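Local coordinates for protein lipoteichoic acid primase (Listeria monocytogenes, PDB 4UOP) that belongs to the sulfatase-like enzymes as a lipoteichoic acid primase, its extracellular catalytic domain holding a magnesium ion in an alpha/beta fold, at residues N38-V43 and S421-Q426; F68-T73 and Y95-F100; K243-G248 and E295-Y300; Q266-K269 and I273-D276. All blocks are in the same frame, centred on the assembly; numbering follows the deposited sequence.

Contact 1 of 4, residues N38-V43 and S421-Q426; sequences NDIKGV and SRKLLQ
Two helices pack side against side here: I40 and K41, on the last turn of helix 34-41, meet K423 and L424 in the middle of the long helix 412-433. The evidence for an apolar contact is that the closest approach of each touching residue pair is carbon to carbon. I40 is at the centre, and its side chain sets out toward the other helix. I40 CG2 sits between L424 and the base of the K423 chain, 3.8 Å from L424 CD2, the isoleucine and leucine side chains sliding past each other in opposite directions. I40 CD1 reaches further along the lysine, to 3.9 Å from CE of K423. That lysine is fully extended, with CG anti to the backbone N (chi1 -166°), which lays its methylene chain at about a right angle across I40 and covers the isoleucine at the exposed margin. On the buried side L424 CD1 sits 3.8 Å from CG of K41, touching the shaft of this lysine and not its amine. K41 NZ is carried away from helix 412-433 and is hydrogen-bonded to T361 OG1 and F359 O. The helix ends at K41, and G42, the next residue, takes a positive phi of 72°, while G42 N bonds N38 O at 3.0 Å. Beside this end Y370 binds O of K41 through its hydroxyl and also touches S421, while L425, one residue beyond L424, packs on F120, the residue three beyond helix 107-117.

Contact 2 of 4, residues F68-T73 and Y95-F100; sequences FQRNLT and YSNQFF
R70, which gives most of the buried surface, reaches from the loop after strand 59-65 to N97 in the interruption of strand 94-100. In this sulfatase-type alpha/beta fold the contact joins a loop at the end of strand 59-65 to strand 94-100 of the mixed sheet, and the loop begins with E66, a ligand of the magnesium ion. The grip is side-on and converges on one acceptor: NE of R70 lies 2.9 Å from N97 OD1, and NH2 of R70 lies 2.8 Å from the same oxygen. N-H...O angles of 144° and 147° show that both bonds are bent, as expected when two donors share an atom. N97 OD1 lies close to the guanidinium plane, and the amide is nearly coplanar with that group. The arginine chain turns at chi2 (51°), which swings NE and NH2 round to the asparagine. Other partners fix the rotation of the group: NH1 of R70 donates to OG1 of T73 at 2.9 Å, NH2 also bonds OE1 of Q90, and T73 OG1 itself donates to O of R70. All three nitrogens of the buried guanidinium group thus have hydrogen bonds. Y95 adds a smaller contact, with its CD2 3.8 Å from R70 NH2; ring and guanidinium are steeply inclined to each other, and the approach is oblique. N97 is tied further through its O, which accepts from NH2 of R316. N97 lies within an ST turn, in which S96 OG accepts from N of Q98 at 2.9 Å.

Contact 3 of 4, residues K243-G248 and E295-Y300; sequences KDTELG and EEQKKY
A capped helix start meets a neighbouring loop where T245 and L247, at the N-terminal end of helix 246-271, face Q297 and Y300 of the irregular, helically curled segment 295-300. The N-cap is T245: its OG1 accepts from N of G248 at 3.0 Å, which a chi1 of 67° makes possible by placing OG1 between the backbone N and the carbonyl carbon. The T245 and Q297 side chains approach from opposite directions, and Q297 NE2 reaches T245 OG1, but at 3.2 Å and an N-H...O angle of 131° this bond is weak; the amide nitrogen is better bound to O of D241, and the threonine hydroxyl to O of L242. In the sulfatase-like fold this helix flanks the mixed sheet, and the contact lies at its outer end, well away from the centre of the chain. The other end of the same amide serves the helix through a water, which accepts from N of L247 at 3.0 Å and donates to OE1 of Q297 at 2.8 Å. The L247 side chain runs past Q297 in the opposite direction, its CB 3.6 Å from Q297 OE1. Beyond it, L247 CD2 just reaches Y300 CB at 4.4 Å, while the Y300 hydroxyl turns to OD1 of D241.

Contact 4 of 4, residues Q266-K269 and I273-D276; sequences QKLK and IWDD
W274 folds back on L268 and K269 near the C-terminal end of helix 246-271, and the close packing round its indole contrasts with a looser, watered side by D275. In the packed part, W274 N donates to O of L268 at 2.9 Å; the N-H...O angle of 164° is nearly straight, although the donor stands 56° above the carbonyl plane. L268 then splits its methyls: L268 CD2 touches I273 CG2 at 3.8 Å, and L268 CD1 meets the indole edge, 4.1 Å from W274 CE3. The extended K269 chain runs along a face of W274, pointing the same way as the ring. K269 CE lies 3.9 Å from the centroid of the W274 five-membered ring, 19° off the normal, a CH-pi contact. I61 of strand 59-65 lies against both L268 and I273, and H322 stacks with the indole. On the loose side K269 NZ, at 5.2 Å from that centroid, adds at most a weak cation-pi attraction. Next to the exposed D275 a water replaces direct contact, lying 2.9 Å from O of K269 and accepting from D275 N. This turn leads through a short 3-10 segment into strand 277-283, as in the beta-alpha-beta crossover that links parallel strands 214-219 and 277-283 by helix 246-271.

From the N terminus, contact 1 opens first and closes last: residues 38-43 wait for 421-426 near the C-terminal end, so all the others fall within its span. Contact 2 closes a short loop, 68-73 to 95-100, before contact 3 opens at 243-248. Contact 4 then forms and closes within the excursion to 295-300, and no two contacts cross. Contacts 3 and 4 sit at the two ends of helix 246-271, their centres 36 Å apart. Contacts 2 and 3 touch, L72 CD1 lying 4.1 Å from L247 CD1, which joins the loop near the metal site to the helix start. Contact 1 joins the terminal helices, on the far side of the chain's centre from contact 4.

Contact 1 of 4, residues N38-V43 and S421-Q426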
loop_
_atom_site.group_PDB
_atom_site.type_symbol
_atom_site.label_atom_id
_atom_site.label_comp_id
_atom_site.label_asym_id
_atom_site.label_seq_id
_atom_site.Cartn_x
_atom_site.Cartn_y
_atom_site.Cartn_z
ATOM N N ASN B 38 -6.038 23.528 -10.652
ATOM C CA ASN B 38 -5.773 24.648 -9.747
ATOM C C ASN B 38 -7.046 25.159 -9.076
ATOM O O ASN B 38 -7.040 25.452 -7.892
ATOM C CB ASN B 38 -5.049 25.792 -10.475
ATOM C CG ASN B 38 -3.658 25.397 -10.962
ATOM O OD1 ASN B 38 -3.085 24.391 -10.538
ATOM N ND2 ASN B 38 -3.113 26.192 -11.856
ATOM N N ASP B 39 -8.136 25.278 -9.842
ATOM C CA ASP B 39 -9.429 25.700 -9.293
ATOM C C ASP B 39 -9.964 24.726 -8.248
ATOM O O ASP B 39 -10.494 25.147 -7.224
ATOM C CB ASP B 39 -10.475 25.855 -10.417
ATOM C CG ASP B 39 -10.218 27.063 -11.308
ATOM O OD1 ASP B 39 -9.461 27.979 -10.909
ATOM O OD2 ASP B 39 -10.794 27.102 -12.423
ATOM N N ILE B 40 -9.834 23.428 -8.506
ATOM C CA ILE B 40 -10.241 22.408 -7.535
ATOM C C ILE B 40 -9.460 22.549 -6.217
ATOM O O ILE B 40 -10.052 22.506 -5.138
ATOM C CB ILE B 40 -10.087 20.983 -8.109
ATOM C CG1 ILE B 40 -11.126 20.750 -9.216
ATOM C CG2 ILE B 40 -10.247 19.935 -7.014
ATOM C CD1 ILE B 40 -10.825 19.560 -10.097
ATOM N N LYS B 41 -8.144 22.747 -6.306
ATOM C CA LYS B 41 -7.319 22.903 -5.104
ATOM C C LYS B 41 -7.722 24.150 -4.324
ATOM O O LYS B 41 -7.748 24.142 -3.104
ATOM C CB LYS B 41 -5.828 22.949 -5.448
ATOM C CG LYS B 41 -4.936 22.847 -4.207
ATOM C CD LYS B 41 -3.487 22.597 -4.566
ATOM C CE LYS B 41 -2.637 22.282 -3.331
ATOM N NZ LYS B 41 -1.197 22.129 -3.714
ATOM N N GLY B 42 -8.054 25.216 -5.042
ATOM C CA GLY B 42 -8.598 26.408 -4.429
ATOM C C GLY B 42 -7.609 27.228 -3.632
ATOM O O GLY B 42 -8.015 27.997 -2.782
ATOM N N VAL B 43 -6.312 27.064 -3.887
ATOM C CA VAL B 43 -5.307 27.871 -3.202
ATOM C C VAL B 43 -5.021 29.091 -4.067
ATOM O O VAL B 43 -4.804 28.960 -5.261
ATOM C CB VAL B 43 -4.005 27.080 -2.956
ATOM C CG1 VAL B 43 -2.925 27.991 -2.412
ATOM C CG2 VAL B 43 -4.273 25.944 -1.989
ATOM N N SER B 421 -9.531 17.930 -1.360
ATOM C CA SER B 421 -8.482 16.907 -1.236
ATOM C C SER B 421 -8.878 15.601 -1.919
ATOM O O SER B 421 -8.106 15.029 -2.687
ATOM C CB SER B 421 -8.141 16.662 0.228
ATOM O OG SER B 421 -7.508 17.793 0.787
ATOM N N ARG B 422 -10.083 15.114 -1.648
ATOM C CA ARG B 422 -10.511 13.866 -2.251
ATOM C C ARG B 422 -10.606 13.993 -3.770
ATOM O O ARG B 422 -10.215 13.088 -4.488
ATOM C CB ARG B 422 -11.841 13.384 -1.649
ATOM C CG ARG B 422 -11.717 12.975 -0.182
ATOM C CD ARG B 422 -12.715 11.899 0.206
ATOM N NE ARG B 422 -14.092 12.298 -0.052
ATOM C CZ ARG B 422 -15.164 11.599 0.326
ATOM N NH1 ARG B 422 -15.032 10.455 0.994
ATOM N NH2 ARG B 422 -16.379 12.056 0.045
ATOM N N LYS B 423 -11.123 15.118 -4.249
ATOM C CA LYS B 423 -11.294 15.317 -5.687
ATOM C C LYS B 423 -9.933 15.433 -6.391
ATOM O O LYS B 423 -9.727 14.874 -7.469
ATOM C CB LYS B 423 -12.142 16.564 -5.949
ATOM C CG LYS B 423 -12.648 16.660 -7.375
ATOM C CD LYS B 423 -13.761 17.690 -7.483
ATOM C CE LYS B 423 -14.144 17.950 -8.932
ATOM N NZ LYS B 423 -15.168 19.037 -9.043
ATOM N N LEU B 424 -8.998 16.132 -5.756
ATOM C CA LEU B 424 -7.625 16.235 -6.269
ATOM C C LEU B 424 -6.942 14.884 -6.422
ATOM O O LEU B 424 -6.283 14.631 -7.434
ATOM C CB LEU B 424 -6.751 17.088 -5.354
ATOM C CG LEU B 424 -6.848 18.597 -5.458
ATOM C CD1 LEU B 424 -5.861 19.202 -4.478
ATOM C CD2 LEU B 424 -6.573 19.084 -6.872
ATOM N N LEU B 425 -7.095 14.020 -5.420
ATOM C CA LEU B 425 -6.530 12.675 -5.491
ATOM C C LEU B 425 -7.150 11.863 -6.637
ATOM O O LEU B 425 -6.438 11.182 -7.378
ATOM C CB LEU B 425 -6.706 11.936 -4.164
ATOM C CG LEU B 425 -5.986 12.493 -2.939
ATOM C CD1 LEU B 425 -6.265 11.594 -1.745
ATOM C CD2 LEU B 425 -4.485 12.637 -3.153
ATOM N N GLN B 426 -8.468 11.958 -6.802
ATOM C CA GLN B 426 -9.149 11.305 -7.923
ATOM C C GLN B 426 -8.613 11.780 -9.267
ATOM O O GLN B 426 -8.287 10.976 -10.142
ATOM C CB GLN B 426 -10.655 11.578 -7.872
ATOM C CG GLN B 426 -11.389 10.858 -6.758
ATOM C CD GLN B 426 -12.781 11.433 -6.504
ATOM O OE1 GLN B 426 -13.408 12.013 -7.402
ATOM N NE2 GLN B 426 -13.273 11.268 -5.279
#

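Contact 2 of 4, residues F68-T73 and Y95-F100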
loop_
_atom_site.group_PDB
_atom_site.type_symbol
_atom_site.label_atom_id
_atom_site.label_comp_id
_atom_site.label_asym_id
_atom_site.label_seq_id
_atom_site.Cartn_x
_atom_site.Cartn_y
_atom_site.Cartn_z
ATOM N N PHE B 68 15.502 11.948 6.899
ATOM C CA PHE B 68 15.562 13.170 7.712
ATOM C C PHE B 68 14.128 13.656 8.030
ATOM O O PHE B 68 13.299 13.768 7.120
ATOM C CB PHE B 68 16.302 14.292 6.978
ATOM C CG PHE B 68 17.814 14.245 7.077
ATOM C CD1 PHE B 68 18.524 13.115 6.710
ATOM C CD2 PHE B 68 18.533 15.373 7.468
ATOM C CE1 PHE B 68 19.914 13.097 6.769
ATOM C CE2 PHE B 68 19.922 15.363 7.526
ATOM C CZ PHE B 68 20.612 14.227 7.152
ATOM N N GLN B 69 13.852 13.954 9.300
ATOM C CA GLN B 69 12.562 14.527 9.708
ATOM C C GLN B 69 12.806 15.742 10.581
ATOM O O GLN B 69 13.732 15.770 11.396
ATOM C CB GLN B 69 11.673 13.503 10.421
ATOM C CG GLN B 69 12.272 12.889 11.677
ATOM C CD GLN B 69 11.523 11.640 12.088
ATOM O OE1 GLN B 69 11.701 10.588 11.483
ATOM N NE2 GLN B 69 10.666 11.753 13.112
ATOM N N ARG B 70 11.957 16.746 10.421
ATOM C CA ARG B 70 12.193 18.043 11.040
ATOM C C ARG B 70 12.299 17.995 12.558
ATOM O O ARG B 70 13.108 18.732 13.127
ATOM C CB ARG B 70 11.129 19.060 10.617
ATOM C CG ARG B 70 11.456 20.495 11.004
ATOM C CD ARG B 70 12.845 20.896 10.554
ATOM N NE ARG B 70 13.113 22.330 10.641
ATOM C CZ ARG B 70 14.333 22.875 10.687
ATOM N NH1 ARG B 70 15.432 22.109 10.724
ATOM N NH2 ARG B 70 14.463 24.201 10.717
ATOM N N ASN B 71 11.504 17.152 13.217
ATOM C CA ASN B 71 11.544 17.085 14.690
ATOM C C ASN B 71 12.757 16.327 15.244
ATOM O O ASN B 71 12.948 16.240 16.469
ATOM C CB ASN B 71 10.223 16.583 15.283
ATOM C CG ASN B 71 9.887 15.150 14.927
ATOM O OD1 ASN B 71 10.716 14.374 14.460
ATOM N ND2 ASN B 71 8.644 14.783 15.179
ATOM N N LEU B 72 13.590 15.798 14.355
ATOM C CA LEU B 72 14.902 15.269 14.758
ATOM C C LEU B 72 16.043 15.949 14.002
ATOM O O LEU B 72 17.022 15.317 13.635
ATOM C CB LEU B 72 14.930 13.751 14.570
ATOM C CG LEU B 72 13.911 12.976 15.416
ATOM C CD1 LEU B 72 13.883 11.515 15.005
ATOM C CD2 LEU B 72 14.220 13.089 16.906
ATOM N N THR B 73 15.886 17.233 13.727
ATOM C CA THR B 73 16.959 18.062 13.230
ATOM C C THR B 73 17.106 19.226 14.186
ATOM O O THR B 73 16.221 19.480 15.003
ATOM C CB THR B 73 16.697 18.597 11.813
ATOM O OG1 THR B 73 15.563 19.468 11.838
ATOM C CG2 THR B 73 16.468 17.456 10.831
ATOM N N TYR B 95 13.717 28.541 4.473
ATOM C CA TYR B 95 13.513 27.199 4.999
ATOM C C TYR B 95 12.143 27.109 5.636
ATOM O O TYR B 95 11.514 28.132 5.935
ATOM C CB TYR B 95 14.625 26.836 5.991
ATOM C CG TYR B 95 14.581 27.622 7.274
ATOM C CD1 TYR B 95 15.163 28.880 7.367
ATOM C CD2 TYR B 95 13.899 27.125 8.382
ATOM C CE1 TYR B 95 15.097 29.612 8.549
ATOM C CE2 TYR B 95 13.818 27.840 9.556
ATOM C CZ TYR B 95 14.424 29.077 9.640
ATOM O OH TYR B 95 14.324 29.759 10.821
ATOM N N SER B 96 11.672 25.882 5.822
ATOM C CA SER B 96 10.348 25.649 6.366
ATOM C C SER B 96 10.353 24.719 7.550
ATOM O O SER B 96 11.018 23.690 7.534
ATOM C CB SER B 96 9.442 25.044 5.313
ATOM O OG SER B 96 8.190 24.722 5.871
ATOM N N ASN B 97 9.582 25.086 8.566
ATOM C CA ASN B 97 9.305 24.220 9.718
ATOM C C ASN B 97 7.954 23.533 9.616
ATOM O O ASN B 97 7.520 22.887 10.564
ATOM C CB ASN B 97 9.373 25.030 11.015
ATOM C CG ASN B 97 10.753 25.559 11.287
ATOM O OD1 ASN B 97 11.748 24.903 10.977
ATOM N ND2 ASN B 97 10.827 26.758 11.845
ATOM N N GLN B 98 7.289 23.691 8.472
ATOM C CA GLN B 98 6.007 23.041 8.207
ATOM C C GLN B 98 5.962 22.575 6.762
ATOM O O GLN B 98 5.131 23.006 5.951
ATOM C CB GLN B 98 4.842 23.986 8.485
ATOM C CG GLN B 98 4.672 24.382 9.929
ATOM C CD GLN B 98 3.421 25.219 10.156
ATOM O OE1 GLN B 98 3.017 26.007 9.301
ATOM N NE2 GLN B 98 2.825 25.074 11.329
ATOM N N PHE B 99 6.908 21.721 6.418
ATOM C CA PHE B 99 6.970 21.155 5.094
ATOM C C PHE B 99 6.768 19.667 5.251
ATOM O O PHE B 99 7.400 19.045 6.114
ATOM C CB PHE B 99 8.309 21.477 4.443
ATOM C CG PHE B 99 8.326 21.252 2.970
ATOM C CD1 PHE B 99 7.927 22.264 2.102
ATOM C CD2 PHE B 99 8.717 20.039 2.439
ATOM C CE1 PHE B 99 7.914 22.056 0.738
ATOM C CE2 PHE B 99 8.726 19.835 1.060
ATOM C CZ PHE B 99 8.307 20.844 0.215
ATOM N N PHE B 100 5.876 19.089 4.448
ATOM C CA PHE B 100 5.416 17.722 4.696
ATOM C C PHE B 100 5.745 16.720 3.606
ATOM O O PHE B 100 5.771 17.051 2.427
ATOM C CB PHE B 100 3.908 17.710 4.898
ATOM C CG PHE B 100 3.448 18.519 6.060
ATOM C CD1 PHE B 100 3.473 17.985 7.346
ATOM C CD2 PHE B 100 3.002 19.829 5.888
ATOM C CE1 PHE B 100 3.024 18.730 8.423
ATOM C CE2 PHE B 100 2.560 20.571 6.970
ATOM C CZ PHE B 100 2.579 20.029 8.233
#

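Contact 3 of 4, residues K243-G248 and E295-Y300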
loop_
_atom_site.group_PDB
_atom_site.type_symbol
_atom_site.label_atom_id
_atom_site.label_comp_id
_atom_site.label_asym_id
_atom_site.label_seq_id
_atom_site.Cartn_x
_atom_site.Cartn_y
_atom_site.Cartn_z
ATOM N N LYS B 243 22.733 4.687 23.384
ATOM C CA LYS B 243 23.794 3.910 22.785
ATOM C C LYS B 243 23.191 2.558 22.432
ATOM O O LYS B 243 22.410 2.011 23.204
ATOM C CB LYS B 243 24.993 3.756 23.736
ATOM C CG LYS B 243 26.290 3.341 23.041
ATOM C CD LYS B 243 27.431 3.161 24.021
ATOM C CE LYS B 243 28.119 4.475 24.340
ATOM N NZ LYS B 243 29.241 4.774 23.410
ATOM N N ASP B 244 23.527 2.056 21.243
ATOM C CA ASP B 244 23.042 0.767 20.713
ATOM C C ASP B 244 21.501 0.615 20.672
ATOM O O ASP B 244 20.943 -0.482 20.838
ATOM C CB ASP B 244 23.729 -0.372 21.471
ATOM C CG ASP B 244 25.254 -0.380 21.273
ATOM O OD1 ASP B 244 25.787 0.507 20.567
ATOM O OD2 ASP B 244 25.933 -1.280 21.823
ATOM N N THR B 245 20.831 1.735 20.407
ATOM C CA THR B 245 19.372 1.794 20.215
ATOM C C THR B 245 19.107 2.307 18.805
ATOM O O THR B 245 19.985 2.925 18.225
ATOM C CB THR B 245 18.661 2.771 21.192
ATOM O OG1 THR B 245 19.024 4.139 20.923
ATOM C CG2 THR B 245 18.978 2.431 22.664
ATOM N N GLU B 246 17.906 2.085 18.278
ATOM C CA GLU B 246 17.550 2.571 16.949
ATOM C C GLU B 246 17.736 4.077 16.833
ATOM O O GLU B 246 18.319 4.543 15.858
ATOM C CB GLU B 246 16.106 2.203 16.581
ATOM C CG GLU B 246 15.614 2.862 15.296
ATOM C CD GLU B 246 14.242 2.378 14.862
ATOM O OE1 GLU B 246 13.237 2.725 15.524
ATOM O OE2 GLU B 246 14.171 1.663 13.842
ATOM N N LEU B 247 17.238 4.833 17.805
ATOM C CA LEU B 247 17.346 6.289 17.761
ATOM C C LEU B 247 18.790 6.750 17.846
ATOM O O LEU B 247 19.188 7.714 17.181
ATOM C CB LEU B 247 16.496 6.977 18.842
ATOM C CG LEU B 247 16.512 8.516 18.816
ATOM C CD1 LEU B 247 15.945 9.044 17.506
ATOM C CD2 LEU B 247 15.741 9.117 19.983
ATOM N N GLY B 248 19.589 6.060 18.657
ATOM C CA GLY B 248 21.006 6.390 18.737
ATOM C C GLY B 248 21.705 6.176 17.416
ATOM O O GLY B 248 22.445 7.044 16.945
ATOM N N GLU B 295 10.032 6.284 26.774
ATOM C CA GLU B 295 9.761 7.549 27.437
ATOM C C GLU B 295 11.001 8.399 27.663
ATOM O O GLU B 295 10.960 9.615 27.475
ATOM C CB GLU B 295 9.013 7.322 28.764
ATOM C CG GLU B 295 7.509 7.182 28.585
ATOM C CD GLU B 295 6.862 8.436 28.010
ATOM O OE1 GLU B 295 7.358 9.554 28.281
ATOM O OE2 GLU B 295 5.852 8.303 27.290
ATOM N N GLU B 296 12.108 7.776 28.056
ATOM C CA GLU B 296 13.304 8.559 28.359
ATOM C C GLU B 296 14.034 9.076 27.105
ATOM O O GLU B 296 14.892 9.953 27.223
ATOM C CB GLU B 296 14.259 7.795 29.282
ATOM C CG GLU B 296 15.154 6.762 28.610
ATOM C CD GLU B 296 14.447 5.462 28.286
ATOM O OE1 GLU B 296 13.255 5.313 28.633
ATOM O OE2 GLU B 296 15.098 4.575 27.701
ATOM N N GLN B 297 13.695 8.536 25.930
ATOM C CA GLN B 297 14.245 9.050 24.661
ATOM C C GLN B 297 13.432 10.216 24.116
ATOM O O GLN B 297 13.929 10.975 23.278
ATOM C CB GLN B 297 14.307 7.950 23.608
ATOM C CG GLN B 297 15.346 6.893 23.891
ATOM C CD GLN B 297 15.577 5.969 22.724
ATOM O OE1 GLN B 297 14.789 5.913 21.780
ATOM N NE2 GLN B 297 16.689 5.253 22.767
ATOM N N LYS B 298 12.202 10.391 24.590
ATOM C CA LYS B 298 11.353 11.471 24.065
ATOM C C LYS B 298 11.928 12.869 24.312
ATOM O O LYS B 298 11.673 13.781 23.529
ATOM C CB LYS B 298 9.925 11.365 24.603
ATOM C CG LYS B 298 9.164 10.217 23.980
ATOM C CD LYS B 298 7.707 10.203 24.394
ATOM C CE LYS B 298 7.051 8.916 23.927
ATOM N NZ LYS B 298 5.598 8.899 24.236
ATOM N N LYS B 299 12.748 13.039 25.351
ATOM C CA LYS B 299 13.391 14.348 25.588
ATOM C C LYS B 299 14.349 14.811 24.470
ATOM O O LYS B 299 14.756 15.978 24.452
ATOM C CB LYS B 299 14.147 14.359 26.911
ATOM C CG LYS B 299 15.403 13.508 26.921
ATOM C CD LYS B 299 16.208 13.733 28.199
ATOM C CE LYS B 299 17.372 12.771 28.297
ATOM N NZ LYS B 299 16.933 11.372 28.576
ATOM N N TYR B 300 14.726 13.899 23.570
ATOM C CA TYR B 300 15.613 14.225 22.464
ATOM C C TYR B 300 14.900 14.829 21.262
ATOM O O TYR B 300 15.554 15.406 20.386
ATOM C CB TYR B 300 16.400 12.990 22.041
ATOM C CG TYR B 300 17.308 12.496 23.144
ATOM C CD1 TYR B 300 18.355 13.288 23.609
ATOM C CD2 TYR B 300 17.110 11.257 23.734
ATOM C CE1 TYR B 300 19.187 12.852 24.630
ATOM C CE2 TYR B 300 17.934 10.818 24.752
ATOM C CZ TYR B 300 18.969 11.623 25.189
ATOM O OH TYR B 300 19.802 11.200 26.198
HETATM O O HOH W 1 15.233 3.957 19.897
#

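Contact 4 of 4, residues Q266-K269 and I273-D276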
loop_
_atom_site.group_PDB
_atom_site.type_symbol
_atom_site.label_atom_id
_atom_site.label_comp_id
_atom_site.label_asym_id
_atom_site.label_seq_id
_atom_site.Cartn_x
_atom_site.Cartn_y
_atom_site.Cartn_z
ATOM N N GLN B 266 30.543 22.925 0.684
ATOM C CA GLN B 266 31.787 23.687 0.682
ATOM C C GLN B 266 32.497 23.604 -0.691
ATOM O O GLN B 266 33.072 24.595 -1.159
ATOM C CB GLN B 266 32.708 23.243 1.820
ATOM C CG GLN B 266 33.922 24.137 2.037
ATOM C CD GLN B 266 33.537 25.581 2.310
ATOM O OE1 GLN B 266 32.803 25.873 3.248
ATOM N NE2 GLN B 266 33.993 26.480 1.458
ATOM N N LYS B 267 32.426 22.447 -1.344
ATOM C CA LYS B 267 32.968 22.298 -2.694
ATOM C C LYS B 267 32.186 23.102 -3.729
ATOM O O LYS B 267 32.783 23.681 -4.628
ATOM C CB LYS B 267 33.047 20.829 -3.104
ATOM C CG LYS B 267 34.118 20.088 -2.323
ATOM C CD LYS B 267 34.016 18.578 -2.476
ATOM C CE LYS B 267 34.546 18.098 -3.816
ATOM N NZ LYS B 267 35.003 16.683 -3.743
ATOM N N LEU B 268 30.862 23.125 -3.602
ATOM C CA LEU B 268 30.028 23.960 -4.456
ATOM C C LEU B 268 30.373 25.438 -4.252
ATOM O O LEU B 268 30.367 26.208 -5.203
ATOM C CB LEU B 268 28.536 23.730 -4.177
ATOM C CG LEU B 268 27.945 22.349 -4.471
ATOM C CD1 LEU B 268 26.488 22.307 -4.037
ATOM C CD2 LEU B 268 28.110 21.931 -5.936
ATOM N N LYS B 269 30.651 25.843 -3.017
ATOM C CA LYS B 269 31.013 27.236 -2.738
ATOM C C LYS B 269 32.380 27.585 -3.346
ATOM O O LYS B 269 32.499 28.576 -4.070
ATOM C CB LYS B 269 30.980 27.542 -1.229
ATOM C CG LYS B 269 29.583 27.581 -0.629
ATOM C CD LYS B 269 29.574 27.894 0.854
ATOM C CE LYS B 269 28.154 28.084 1.358
ATOM N NZ LYS B 269 28.084 28.314 2.824
ATOM N N ILE B 273 30.039 27.142 -8.118
ATOM C CA ILE B 273 28.735 26.585 -8.505
ATOM C C ILE B 273 27.618 27.103 -7.584
ATOM O O ILE B 273 26.520 27.405 -8.045
ATOM C CB ILE B 273 28.778 25.050 -8.544
ATOM C CG1 ILE B 273 29.658 24.590 -9.708
ATOM C CG2 ILE B 273 27.387 24.457 -8.726
ATOM C CD1 ILE B 273 30.096 23.147 -9.594
ATOM N N TRP B 274 27.911 27.234 -6.295
ATOM C CA TRP B 274 26.905 27.667 -5.303
ATOM C C TRP B 274 26.300 29.017 -5.675
ATOM O O TRP B 274 25.082 29.217 -5.585
ATOM C CB TRP B 274 27.549 27.751 -3.938
ATOM C CG TRP B 274 26.654 28.105 -2.800
ATOM C CD1 TRP B 274 26.577 29.313 -2.169
ATOM C CD2 TRP B 274 25.748 27.233 -2.115
ATOM N NE1 TRP B 274 25.677 29.250 -1.130
ATOM C CE2 TRP B 274 25.131 27.993 -1.093
ATOM C CE3 TRP B 274 25.376 25.890 -2.280
ATOM C CZ2 TRP B 274 24.186 27.444 -0.219
ATOM C CZ3 TRP B 274 24.438 25.346 -1.413
ATOM C CH2 TRP B 274 23.853 26.123 -0.393
ATOM N N ASP B 275 27.168 29.927 -6.103
ATOM C CA ASP B 275 26.757 31.288 -6.438
ATOM C C ASP B 275 26.083 31.370 -7.791
ATOM O O ASP B 275 25.618 32.445 -8.168
ATOM C CB ASP B 275 27.966 32.231 -6.418
ATOM C CG ASP B 275 28.580 32.367 -5.034
ATOM O OD1 ASP B 275 27.827 32.363 -4.039
ATOM O OD2 ASP B 275 29.817 32.488 -4.926
ATOM N N ASP B 276 26.014 30.251 -8.511
ATOM C CA ASP B 276 25.368 30.186 -9.808
ATOM C C ASP B 276 24.262 29.128 -9.880
ATOM O O ASP B 276 23.890 28.702 -10.982
ATOM C CB ASP B 276 26.423 29.893 -10.886
ATOM C CG ASP B 276 26.782 31.123 -11.729
ATOM O OD1 ASP B 276 26.413 32.271 -11.356
ATOM O OD2 ASP B 276 27.440 30.923 -12.785
HETATM O O HOH W 2 30.144 29.758 -5.186
#